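Long-range contacts in iron-regulated outer membrane protein (Neisseria meningitidis, PDB 4B7O), which serves as a TonB-dependent iron transporter of the outer membrane, probably acting in siderophore uptake: residues A[310-315]-A[327-332]; A[362-367]-A[382-387]. All blocks are in the same frame, centred on the assembly; numbering follows the deposited sequence.

Contact 1: A[310-315]-A[327-332]; sequences NTNLAY and DANAYV
Y315 and A328 face each other as a hydrogen-bonded pair in an antiparallel beta hairpin of the TonB-dependent receptor barrel, formed by strands 303-320 and 323-339. Two backbone bonds join them: Y315 N to A328 O at 2.9 Å and A328 N to Y315 O at the same length. Y315 CB comes to 4.1 Å from A328 O; CG, anti to the backbone N (chi1 166°), carries the ring away from A328. V332 makes the same type of pair with T311 at the other end, and L313 with A330 sits between; T311, L313, Y315, A328, A330 and V332 thus share one face, where L313 and Y315 also touch I266 of the preceding strand. The opposite face, rich in asparagine, turns toward the plug, with N310 and Y331 packing on A124. There the N312 amide is turned nearly parallel to the Y331 ring (planes 7° apart) but displaced from it, approaching obliquely, with OD1 3.3 Å from Y331 CB. N329 is held more firmly by outside partners, N365 through OD1 and the carbonyl of N123 through ND2; its ND2 gives N312 OD1 a weak bond of 3.4 Å.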
ATOM      1  N   ASN A 310      14.117   2.083   6.102  1.00 41.19           N
ATOM      2  CA  ASN A 310      14.106   0.643   6.252  1.00 40.40           C
ATOM      3  C   ASN A 310      15.517   0.092   6.311  1.00 37.95           C
ATOM      4  O   ASN A 310      16.307   0.296   5.382  1.00 37.60           O
ATOM      5  CB  ASN A 310      13.363   0.033   5.052  1.00 51.39           C
ATOM      6  CG  ASN A 310      12.841  -1.361   5.341  1.00 73.73           C
ATOM      7  OD1 ASN A 310      12.833  -1.813   6.503  1.00 81.36           O
ATOM      8  ND2 ASN A 310      12.386  -2.059   4.290  1.00 80.13           N
ATOM      9  N   THR A 311      15.843  -0.622   7.373  1.00 33.01           N
ATOM     10  CA  THR A 311      17.072  -1.395   7.385  1.00 33.68           C
ATOM     11  C   THR A 311      16.749  -2.874   7.385  1.00 34.61           C
ATOM     12  O   THR A 311      16.031  -3.384   8.263  1.00 35.88           O
ATOM     13  CB  THR A 311      17.901  -1.061   8.636  1.00 32.89           C
ATOM     14  OG1 THR A 311      18.040   0.349   8.660  1.00 40.11           O
ATOM     15  CG2 THR A 311      19.261  -1.671   8.551  1.00 28.79           C
ATOM     16  N   ASN A 312      17.260  -3.581   6.403  1.00 38.56           N
ATOM     17  CA  ASN A 312      16.731  -4.918   6.176  1.00 34.65           C
ATOM     18  C   ASN A 312      17.846  -5.875   6.011  1.00 35.55           C
ATOM     19  O   ASN A 312      18.815  -5.614   5.258  1.00 36.23           O
ATOM     20  CB  ASN A 312      15.821  -4.994   4.945  1.00 35.59           C
ATOM     21  CG  ASN A 312      14.908  -6.265   4.974  1.00 41.98           C
ATOM     22  OD1 ASN A 312      13.793  -6.252   5.490  1.00 48.58           O
ATOM     23  ND2 ASN A 312      15.407  -7.349   4.469  1.00 39.22           N
ATOM     24  N   LEU A 313      17.714  -6.993   6.711  1.00 33.42           N
ATOM     25  CA  LEU A 313      18.621  -8.078   6.478  1.00 37.09           C
ATOM     26  C   LEU A 313      17.846  -9.271   6.018  1.00 34.46           C
ATOM     27  O   LEU A 313      16.910  -9.668   6.682  1.00 37.77           O
ATOM     28  CB  LEU A 313      19.333  -8.403   7.772  1.00 37.25           C
ATOM     29  CG  LEU A 313      20.437  -9.454   7.750  1.00 36.00           C
ATOM     30  CD1 LEU A 313      21.637  -9.017   6.923  1.00 36.86           C
ATOM     31  CD2 LEU A 313      20.896  -9.656   9.181  1.00 32.89           C
ATOM     32  N   ALA A 314      18.238  -9.859   4.903  1.00 35.92           N
ATOM     33  CA  ALA A 314      17.462 -11.008   4.365  1.00 39.22           C
ATOM     34  C   ALA A 314      18.386 -12.115   4.027  1.00 39.48           C
ATOM     35  O   ALA A 314      19.460 -11.874   3.469  1.00 35.89           O
ATOM     36  CB  ALA A 314      16.650 -10.641   3.129  1.00 34.56           C
ATOM     37  N   TYR A 315      17.981 -13.323   4.429  1.00 40.51           N
ATOM     38  CA  TYR A 315      18.771 -14.513   4.158  1.00 46.51           C
ATOM     39  C   TYR A 315      17.951 -15.495   3.363  1.00 44.19           C
ATOM     40  O   TYR A 315      16.799 -15.758   3.751  1.00 38.97           O
ATOM     41  CB  TYR A 315      19.165 -15.202   5.481  1.00 45.67           C
ATOM     42  CG  TYR A 315      19.689 -16.617   5.287  1.00 43.49           C
ATOM     43  CD1 TYR A 315      20.850 -16.853   4.553  1.00 43.91           C
ATOM     44  CD2 TYR A 315      19.012 -17.725   5.826  1.00 42.63           C
ATOM     45  CE1 TYR A 315      21.333 -18.137   4.361  1.00 42.57           C
ATOM     46  CE2 TYR A 315      19.500 -19.017   5.660  1.00 37.69           C
ATOM     47  CZ  TYR A 315      20.652 -19.215   4.917  1.00 42.54           C
ATOM     48  OH  TYR A 315      21.142 -20.490   4.703  1.00 43.49           O
ATOM     49  N   ASP A 327      13.681 -18.926   3.968  1.00 44.96           N
ATOM     50  CA  ASP A 327      13.939 -17.523   3.790  1.00 47.66           C
ATOM     51  C   ASP A 327      13.600 -16.775   5.112  1.00 48.84           C
ATOM     52  O   ASP A 327      12.524 -16.986   5.703  1.00 43.69           O
ATOM     53  CB  ASP A 327      13.256 -16.983   2.528  1.00 51.10           C
ATOM     54  CG  ASP A 327      11.950 -16.225   2.823  1.00 67.38           C
ATOM     55  OD1 ASP A 327      11.218 -16.589   3.777  1.00 74.06           O
ATOM     56  OD2 ASP A 327      11.628 -15.265   2.078  1.00 73.81           O
ATOM     57  N   ALA A 328      14.529 -15.947   5.591  1.00 43.80           N
ATOM     58  CA  ALA A 328      14.258 -15.138   6.790  1.00 39.20           C
ATOM     59  C   ALA A 328      14.569 -13.712   6.524  1.00 40.16           C
ATOM     60  O   ALA A 328      15.473 -13.388   5.782  1.00 45.98           O
ATOM     61  CB  ALA A 328      15.136 -15.591   7.914  1.00 40.43           C
ATOM     62  N   ASN A 329      13.854 -12.832   7.162  1.00 41.24           N
ATOM     63  CA  ASN A 329      14.343 -11.488   7.197  1.00 39.29           C
ATOM     64  C   ASN A 329      14.270 -10.833   8.579  1.00 40.76           C
ATOM     65  O   ASN A 329      13.526 -11.308   9.484  1.00 39.64           O
ATOM     66  CB  ASN A 329      13.696 -10.656   6.102  1.00 36.96           C
ATOM     67  CG  ASN A 329      12.283 -10.269   6.418  1.00 37.45           C
ATOM     68  OD1 ASN A 329      11.479 -11.085   6.929  1.00 39.23           O
ATOM     69  ND2 ASN A 329      11.946  -8.985   6.122  1.00 35.78           N
ATOM     70  N   ALA A 330      15.060  -9.773   8.752  1.00 36.18           N
ATOM     71  CA  ALA A 330      14.918  -8.991   9.963  1.00 38.48           C
ATOM     72  C   ALA A 330      15.033  -7.529   9.614  1.00 39.74           C
ATOM     73  O   ALA A 330      15.926  -7.121   8.861  1.00 38.45           O
ATOM     74  CB  ALA A 330      16.024  -9.355  10.941  1.00 41.73           C
ATOM     75  N   TYR A 331      14.166  -6.718  10.183  1.00 33.52           N
ATOM     76  CA  TYR A 331      14.195  -5.384   9.795  1.00 32.11           C
ATOM     77  C   TYR A 331      13.821  -4.403  10.904  1.00 32.52           C
ATOM     78  O   TYR A 331      13.229  -4.766  11.922  1.00 29.81           O
ATOM     79  CB  TYR A 331      13.233  -5.235   8.601  1.00 37.68           C
ATOM     80  CG  TYR A 331      11.817  -5.451   8.986  1.00 36.52           C
ATOM     81  CD1 TYR A 331      11.056  -4.427   9.454  1.00 36.31           C
ATOM     82  CD2 TYR A 331      11.259  -6.737   8.932  1.00 41.41           C
ATOM     83  CE1 TYR A 331       9.744  -4.656   9.836  1.00 43.76           C
ATOM     84  CE2 TYR A 331       9.965  -6.974   9.298  1.00 39.41           C
ATOM     85  CZ  TYR A 331       9.217  -5.938   9.742  1.00 41.09           C
ATOM     86  OH  TYR A 331       7.927  -6.179  10.086  1.00 49.40           O
ATOM     87  N   VAL A 332      14.068  -3.132  10.598  1.00 33.28           N
ATOM     88  CA  VAL A 332      13.670  -1.970  11.432  1.00 33.70           C
ATOM     89  C   VAL A 332      13.101  -0.930  10.526  1.00 31.49           C
ATOM     90  O   VAL A 332      13.737  -0.457   9.615  1.00 32.99           O
ATOM     91  CB  VAL A 332      14.924  -1.346  12.092  1.00 38.25           C
ATOM     92  CG1 VAL A 332      14.529  -0.252  13.047  1.00 39.85           C
ATOM     93  CG2 VAL A 332      15.763  -2.434  12.783  1.00 39.84           C
TER

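Contact 2: A[362-367]-A[382-387]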
ATOM      1  N   ARG A 362       9.860  -3.134  14.432  1.00 32.19           N
ATOM      2  CA  ARG A 362      10.868  -4.204  14.211  1.00 38.62           C
ATOM      3  C   ARG A 362      10.188  -5.528  13.977  1.00 36.83           C
ATOM      4  O   ARG A 362       9.140  -5.821  14.570  1.00 37.99           O
ATOM      5  CB  ARG A 362      11.815  -4.396  15.391  1.00 37.17           C
ATOM      6  CG  ARG A 362      12.384  -3.105  15.908  1.00 46.85           C
ATOM      7  CD  ARG A 362      12.446  -3.119  17.424  1.00 55.70           C
ATOM      8  NE  ARG A 362      13.680  -2.487  17.820  1.00 60.30           N
ATOM      9  CZ  ARG A 362      14.801  -3.160  18.049  1.00 68.57           C
ATOM     10  NH1 ARG A 362      14.809  -4.495  17.945  1.00 60.79           N
ATOM     11  NH2 ARG A 362      15.905  -2.495  18.403  1.00 72.30           N
ATOM     12  N   GLY A 363      10.789  -6.324  13.116  1.00 37.92           N
ATOM     13  CA  GLY A 363      10.165  -7.562  12.725  1.00 37.40           C
ATOM     14  C   GLY A 363      11.187  -8.518  12.255  1.00 35.03           C
ATOM     15  O   GLY A 363      12.282  -8.116  11.842  1.00 40.80           O
ATOM     16  N   MET A 364      10.849  -9.784  12.384  1.00 36.52           N
ATOM     17  CA  MET A 364      11.605 -10.863  11.778  1.00 38.08           C
ATOM     18  C   MET A 364      10.674 -11.920  11.268  1.00 34.56           C
ATOM     19  O   MET A 364       9.602 -12.119  11.811  1.00 38.77           O
ATOM     20  CB  MET A 364      12.625 -11.462  12.727  1.00 37.22           C
ATOM     21  CG  MET A 364      12.256 -11.271  14.167  1.00 48.33           C
ATOM     22  SD  MET A 364      13.465 -12.074  15.235  1.00 56.50           S
ATOM     23  CE  MET A 364      12.443 -12.502  16.657  1.00 47.76           C
ATOM     24  N   ASN A 365      11.107 -12.583  10.214  1.00 37.71           N
ATOM     25  CA  ASN A 365      10.333 -13.657   9.614  1.00 39.06           C
ATOM     26  C   ASN A 365      11.207 -14.821   9.336  1.00 39.17           C
ATOM     27  O   ASN A 365      12.285 -14.668   8.747  1.00 38.95           O
ATOM     28  CB  ASN A 365       9.737 -13.201   8.303  1.00 36.88           C
ATOM     29  CG  ASN A 365       8.798 -12.049   8.502  1.00 36.27           C
ATOM     30  OD1 ASN A 365       7.856 -12.171   9.257  1.00 36.91           O
ATOM     31  ND2 ASN A 365       9.096 -10.898   7.875  1.00 33.52           N
ATOM     32  N   PHE A 366      10.758 -15.986   9.777  1.00 38.67           N
ATOM     33  CA  PHE A 366      11.451 -17.207   9.362  1.00 44.67           C
ATOM     34  C   PHE A 366      10.458 -18.133   8.666  1.00 43.16           C
ATOM     35  O   PHE A 366       9.470 -18.554   9.258  1.00 42.86           O
ATOM     36  CB  PHE A 366      12.064 -17.915  10.548  1.00 44.94           C
ATOM     37  CG  PHE A 366      13.061 -17.082  11.319  1.00 49.15           C
ATOM     38  CD1 PHE A 366      12.629 -16.165  12.295  1.00 48.33           C
ATOM     39  CD2 PHE A 366      14.433 -17.229  11.101  1.00 50.75           C
ATOM     40  CE1 PHE A 366      13.533 -15.391  13.018  1.00 49.60           C
ATOM     41  CE2 PHE A 366      15.344 -16.466  11.839  1.00 52.30           C
ATOM     42  CZ  PHE A 366      14.894 -15.545  12.790  1.00 51.30           C
ATOM     43  N   ASN A 367      10.720 -18.419   7.405  1.00 39.89           N
ATOM     44  CA  ASN A 367       9.860 -19.299   6.637  1.00 42.41           C
ATOM     45  C   ASN A 367      10.642 -20.529   6.190  1.00 41.26           C
ATOM     46  O   ASN A 367      11.611 -20.400   5.445  1.00 40.66           O
ATOM     47  CB  ASN A 367       9.281 -18.511   5.454  1.00 42.51           C
ATOM     48  CG  ASN A 367       8.678 -17.155   5.900  1.00 52.38           C
ATOM     49  OD1 ASN A 367       7.526 -17.075   6.398  1.00 55.43           O
ATOM     50  ND2 ASN A 367       9.473 -16.077   5.758  1.00 51.28           N
ATOM     51  N   ILE A 382       7.547 -18.558  11.309  1.00 36.51           N
ATOM     52  CA  ILE A 382       7.321 -17.693  12.497  1.00 38.29           C
ATOM     53  C   ILE A 382       7.346 -16.232  12.079  1.00 36.34           C
ATOM     54  O   ILE A 382       8.192 -15.836  11.300  1.00 33.14           O
ATOM     55  CB  ILE A 382       8.502 -17.876  13.488  1.00 39.89           C
ATOM     56  CG1 ILE A 382       8.520 -19.295  14.022  1.00 40.62           C
ATOM     57  CG2 ILE A 382       8.364 -16.961  14.694  1.00 40.37           C
ATOM     58  CD1 ILE A 382       7.351 -19.508  14.974  1.00 40.35           C
ATOM     59  N   ASN A 383       6.416 -15.448  12.613  1.00 43.69           N
ATOM     60  CA  ASN A 383       6.294 -14.043  12.322  1.00 40.51           C
ATOM     61  C   ASN A 383       6.350 -13.293  13.632  1.00 41.91           C
ATOM     62  O   ASN A 383       5.568 -13.605  14.543  1.00 42.76           O
ATOM     63  CB  ASN A 383       4.927 -13.764  11.709  1.00 46.55           C
ATOM     64  CG  ASN A 383       4.656 -14.577  10.457  1.00 49.12           C
ATOM     65  OD1 ASN A 383       3.632 -15.259  10.389  1.00 43.70           O
ATOM     66  ND2 ASN A 383       5.570 -14.510   9.462  1.00 38.63           N
ATOM     67  N   TYR A 384       7.274 -12.327  13.725  1.00 36.75           N
ATOM     68  CA  TYR A 384       7.307 -11.394  14.855  1.00 37.96           C
ATOM     69  C   TYR A 384       7.253  -9.924  14.423  1.00 38.58           C
ATOM     70  O   TYR A 384       8.081  -9.457  13.642  1.00 40.46           O
ATOM     71  CB  TYR A 384       8.619 -11.614  15.640  1.00 40.72           C
ATOM     72  CG  TYR A 384       8.761 -10.678  16.810  1.00 43.44           C
ATOM     73  CD1 TYR A 384       8.038 -10.913  17.979  1.00 46.49           C
ATOM     74  CD2 TYR A 384       9.569  -9.523  16.738  1.00 44.46           C
ATOM     75  CE1 TYR A 384       8.123 -10.070  19.057  1.00 46.64           C
ATOM     76  CE2 TYR A 384       9.682  -8.664  17.825  1.00 45.19           C
ATOM     77  CZ  TYR A 384       8.944  -8.964  18.980  1.00 47.66           C
ATOM     78  OH  TYR A 384       8.966  -8.181  20.087  1.00 48.85           O
ATOM     79  N   ARG A 385       6.347  -9.148  14.956  1.00 41.27           N
ATOM     80  CA  ARG A 385       6.422  -7.720  14.662  1.00 41.85           C
ATOM     81  C   ARG A 385       6.256  -6.907  15.913  1.00 39.27           C
ATOM     82  O   ARG A 385       5.290  -7.119  16.602  1.00 46.85           O
ATOM     83  CB  ARG A 385       5.311  -7.288  13.704  1.00 38.49           C
ATOM     84  CG  ARG A 385       5.583  -5.909  13.162  1.00 38.67           C
ATOM     85  CD  ARG A 385       4.614  -5.476  12.101  1.00 33.79           C
ATOM     86  NE  ARG A 385       3.271  -5.554  12.578  1.00 37.01           N
ATOM     87  CZ  ARG A 385       2.203  -5.597  11.794  1.00 32.98           C
ATOM     88  NH1 ARG A 385       2.317  -5.551  10.458  1.00 31.40           N
ATOM     89  NH2 ARG A 385       1.038  -5.663  12.377  1.00 31.68           N
ATOM     90  N   HIS A 386       7.166  -5.963  16.170  1.00 41.16           N
ATOM     91  CA  HIS A 386       7.014  -4.983  17.268  1.00 37.24           C
ATOM     92  C   HIS A 386       6.890  -3.581  16.756  1.00 36.43           C
ATOM     93  O   HIS A 386       7.768  -3.079  15.991  1.00 32.63           O
ATOM     94  CB  HIS A 386       8.209  -5.075  18.257  1.00 42.60           C
ATOM     95  CG  HIS A 386       8.007  -4.283  19.535  1.00 44.25           C
ATOM     96  ND1 HIS A 386       8.350  -2.974  19.640  1.00 42.37           N
ATOM     97  CD2 HIS A 386       7.443  -4.643  20.761  1.00 44.33           C
ATOM     98  CE1 HIS A 386       8.026  -2.534  20.868  1.00 44.03           C
ATOM     99  NE2 HIS A 386       7.462  -3.552  21.547  1.00 44.25           N
ATOM    100  N   GLN A 387       5.800  -2.935  17.158  1.00 35.66           N
ATOM    101  CA  GLN A 387       5.626  -1.529  16.885  1.00 38.89           C
ATOM    102  C   GLN A 387       5.681  -0.614  18.075  1.00 37.78           C
ATOM    103  O   GLN A 387       5.065  -0.911  19.093  1.00 43.36           O
ATOM    104  CB  GLN A 387       4.287  -1.304  16.206  1.00 41.59           C
ATOM    105  CG  GLN A 387       4.432  -1.398  14.713  1.00 50.26           C
ATOM    106  CD  GLN A 387       3.129  -1.694  14.059  1.00 48.37           C
ATOM    107  OE1 GLN A 387       2.577  -2.788  14.227  1.00 49.34           O
ATOM    108  NE2 GLN A 387       2.619  -0.727  13.317  1.00 45.98           N
TER
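The Y384 ring meets the M364 side chain obliquely: M364 CE is 4.1 Å from Y384 CG, and M364 CG is 3.9 Å from Y384 CB. With chi2 177° and chi3 -150° the methionine chain stays extended, and its methyl CE ends beside the Y384 ring. On the same face of the strands stand F366, which packs on A328 of the strand before, and H386, which like Y384 touches T443 of the strand after. The amides of N365 and N383 occupy the other face, their planes 70° apart. N383 ND2 donates to N365 OD1 over 3.3 Å; the acceptor lies close to the N383 amide plane, but the donor sits above the carbonyl plane of N365. Each amide also has a partner outside, N329 for N365 and R465 for N383 OD1, so both ends of this polar pair are fixed. G363 has no side chain, and its CA approaches Y384 O to 3.0 Å. R385, on the G363 side, runs its CG past R362 O at 3.8 Å and then bends to a salt bridge with D444. Backbone bonds in antiparallel register, such as Y384 N to M364 O at 3.0 Å, join the strands into a beta hairpin of the transmembrane barrel of a TonB-dependent transporter.

In the fold
From the N terminus, the chain first passes through the plug and the early barrel strands. Contact 1 then closes a hairpin whose 11 intervening residues, between 310-315 and 327-332, are mostly strand. Only after it is complete does contact 2 close the next hairpin, with 14 residues between 362-367 and 382-387, so the two follow in series and neither nests nor crosses. Their centres are about 9 Å apart because strands 323-339 and 355-373 are neighbours in the barrel wall. Beside the asparagine pair already linking them, D327 OD1 bonds N367 ND2 at 2.7 Å. Backbone hydrogen bonds along the same seam, with these side-chain bonds, tie four successive strands together, flanked by 264-276 and 441-455.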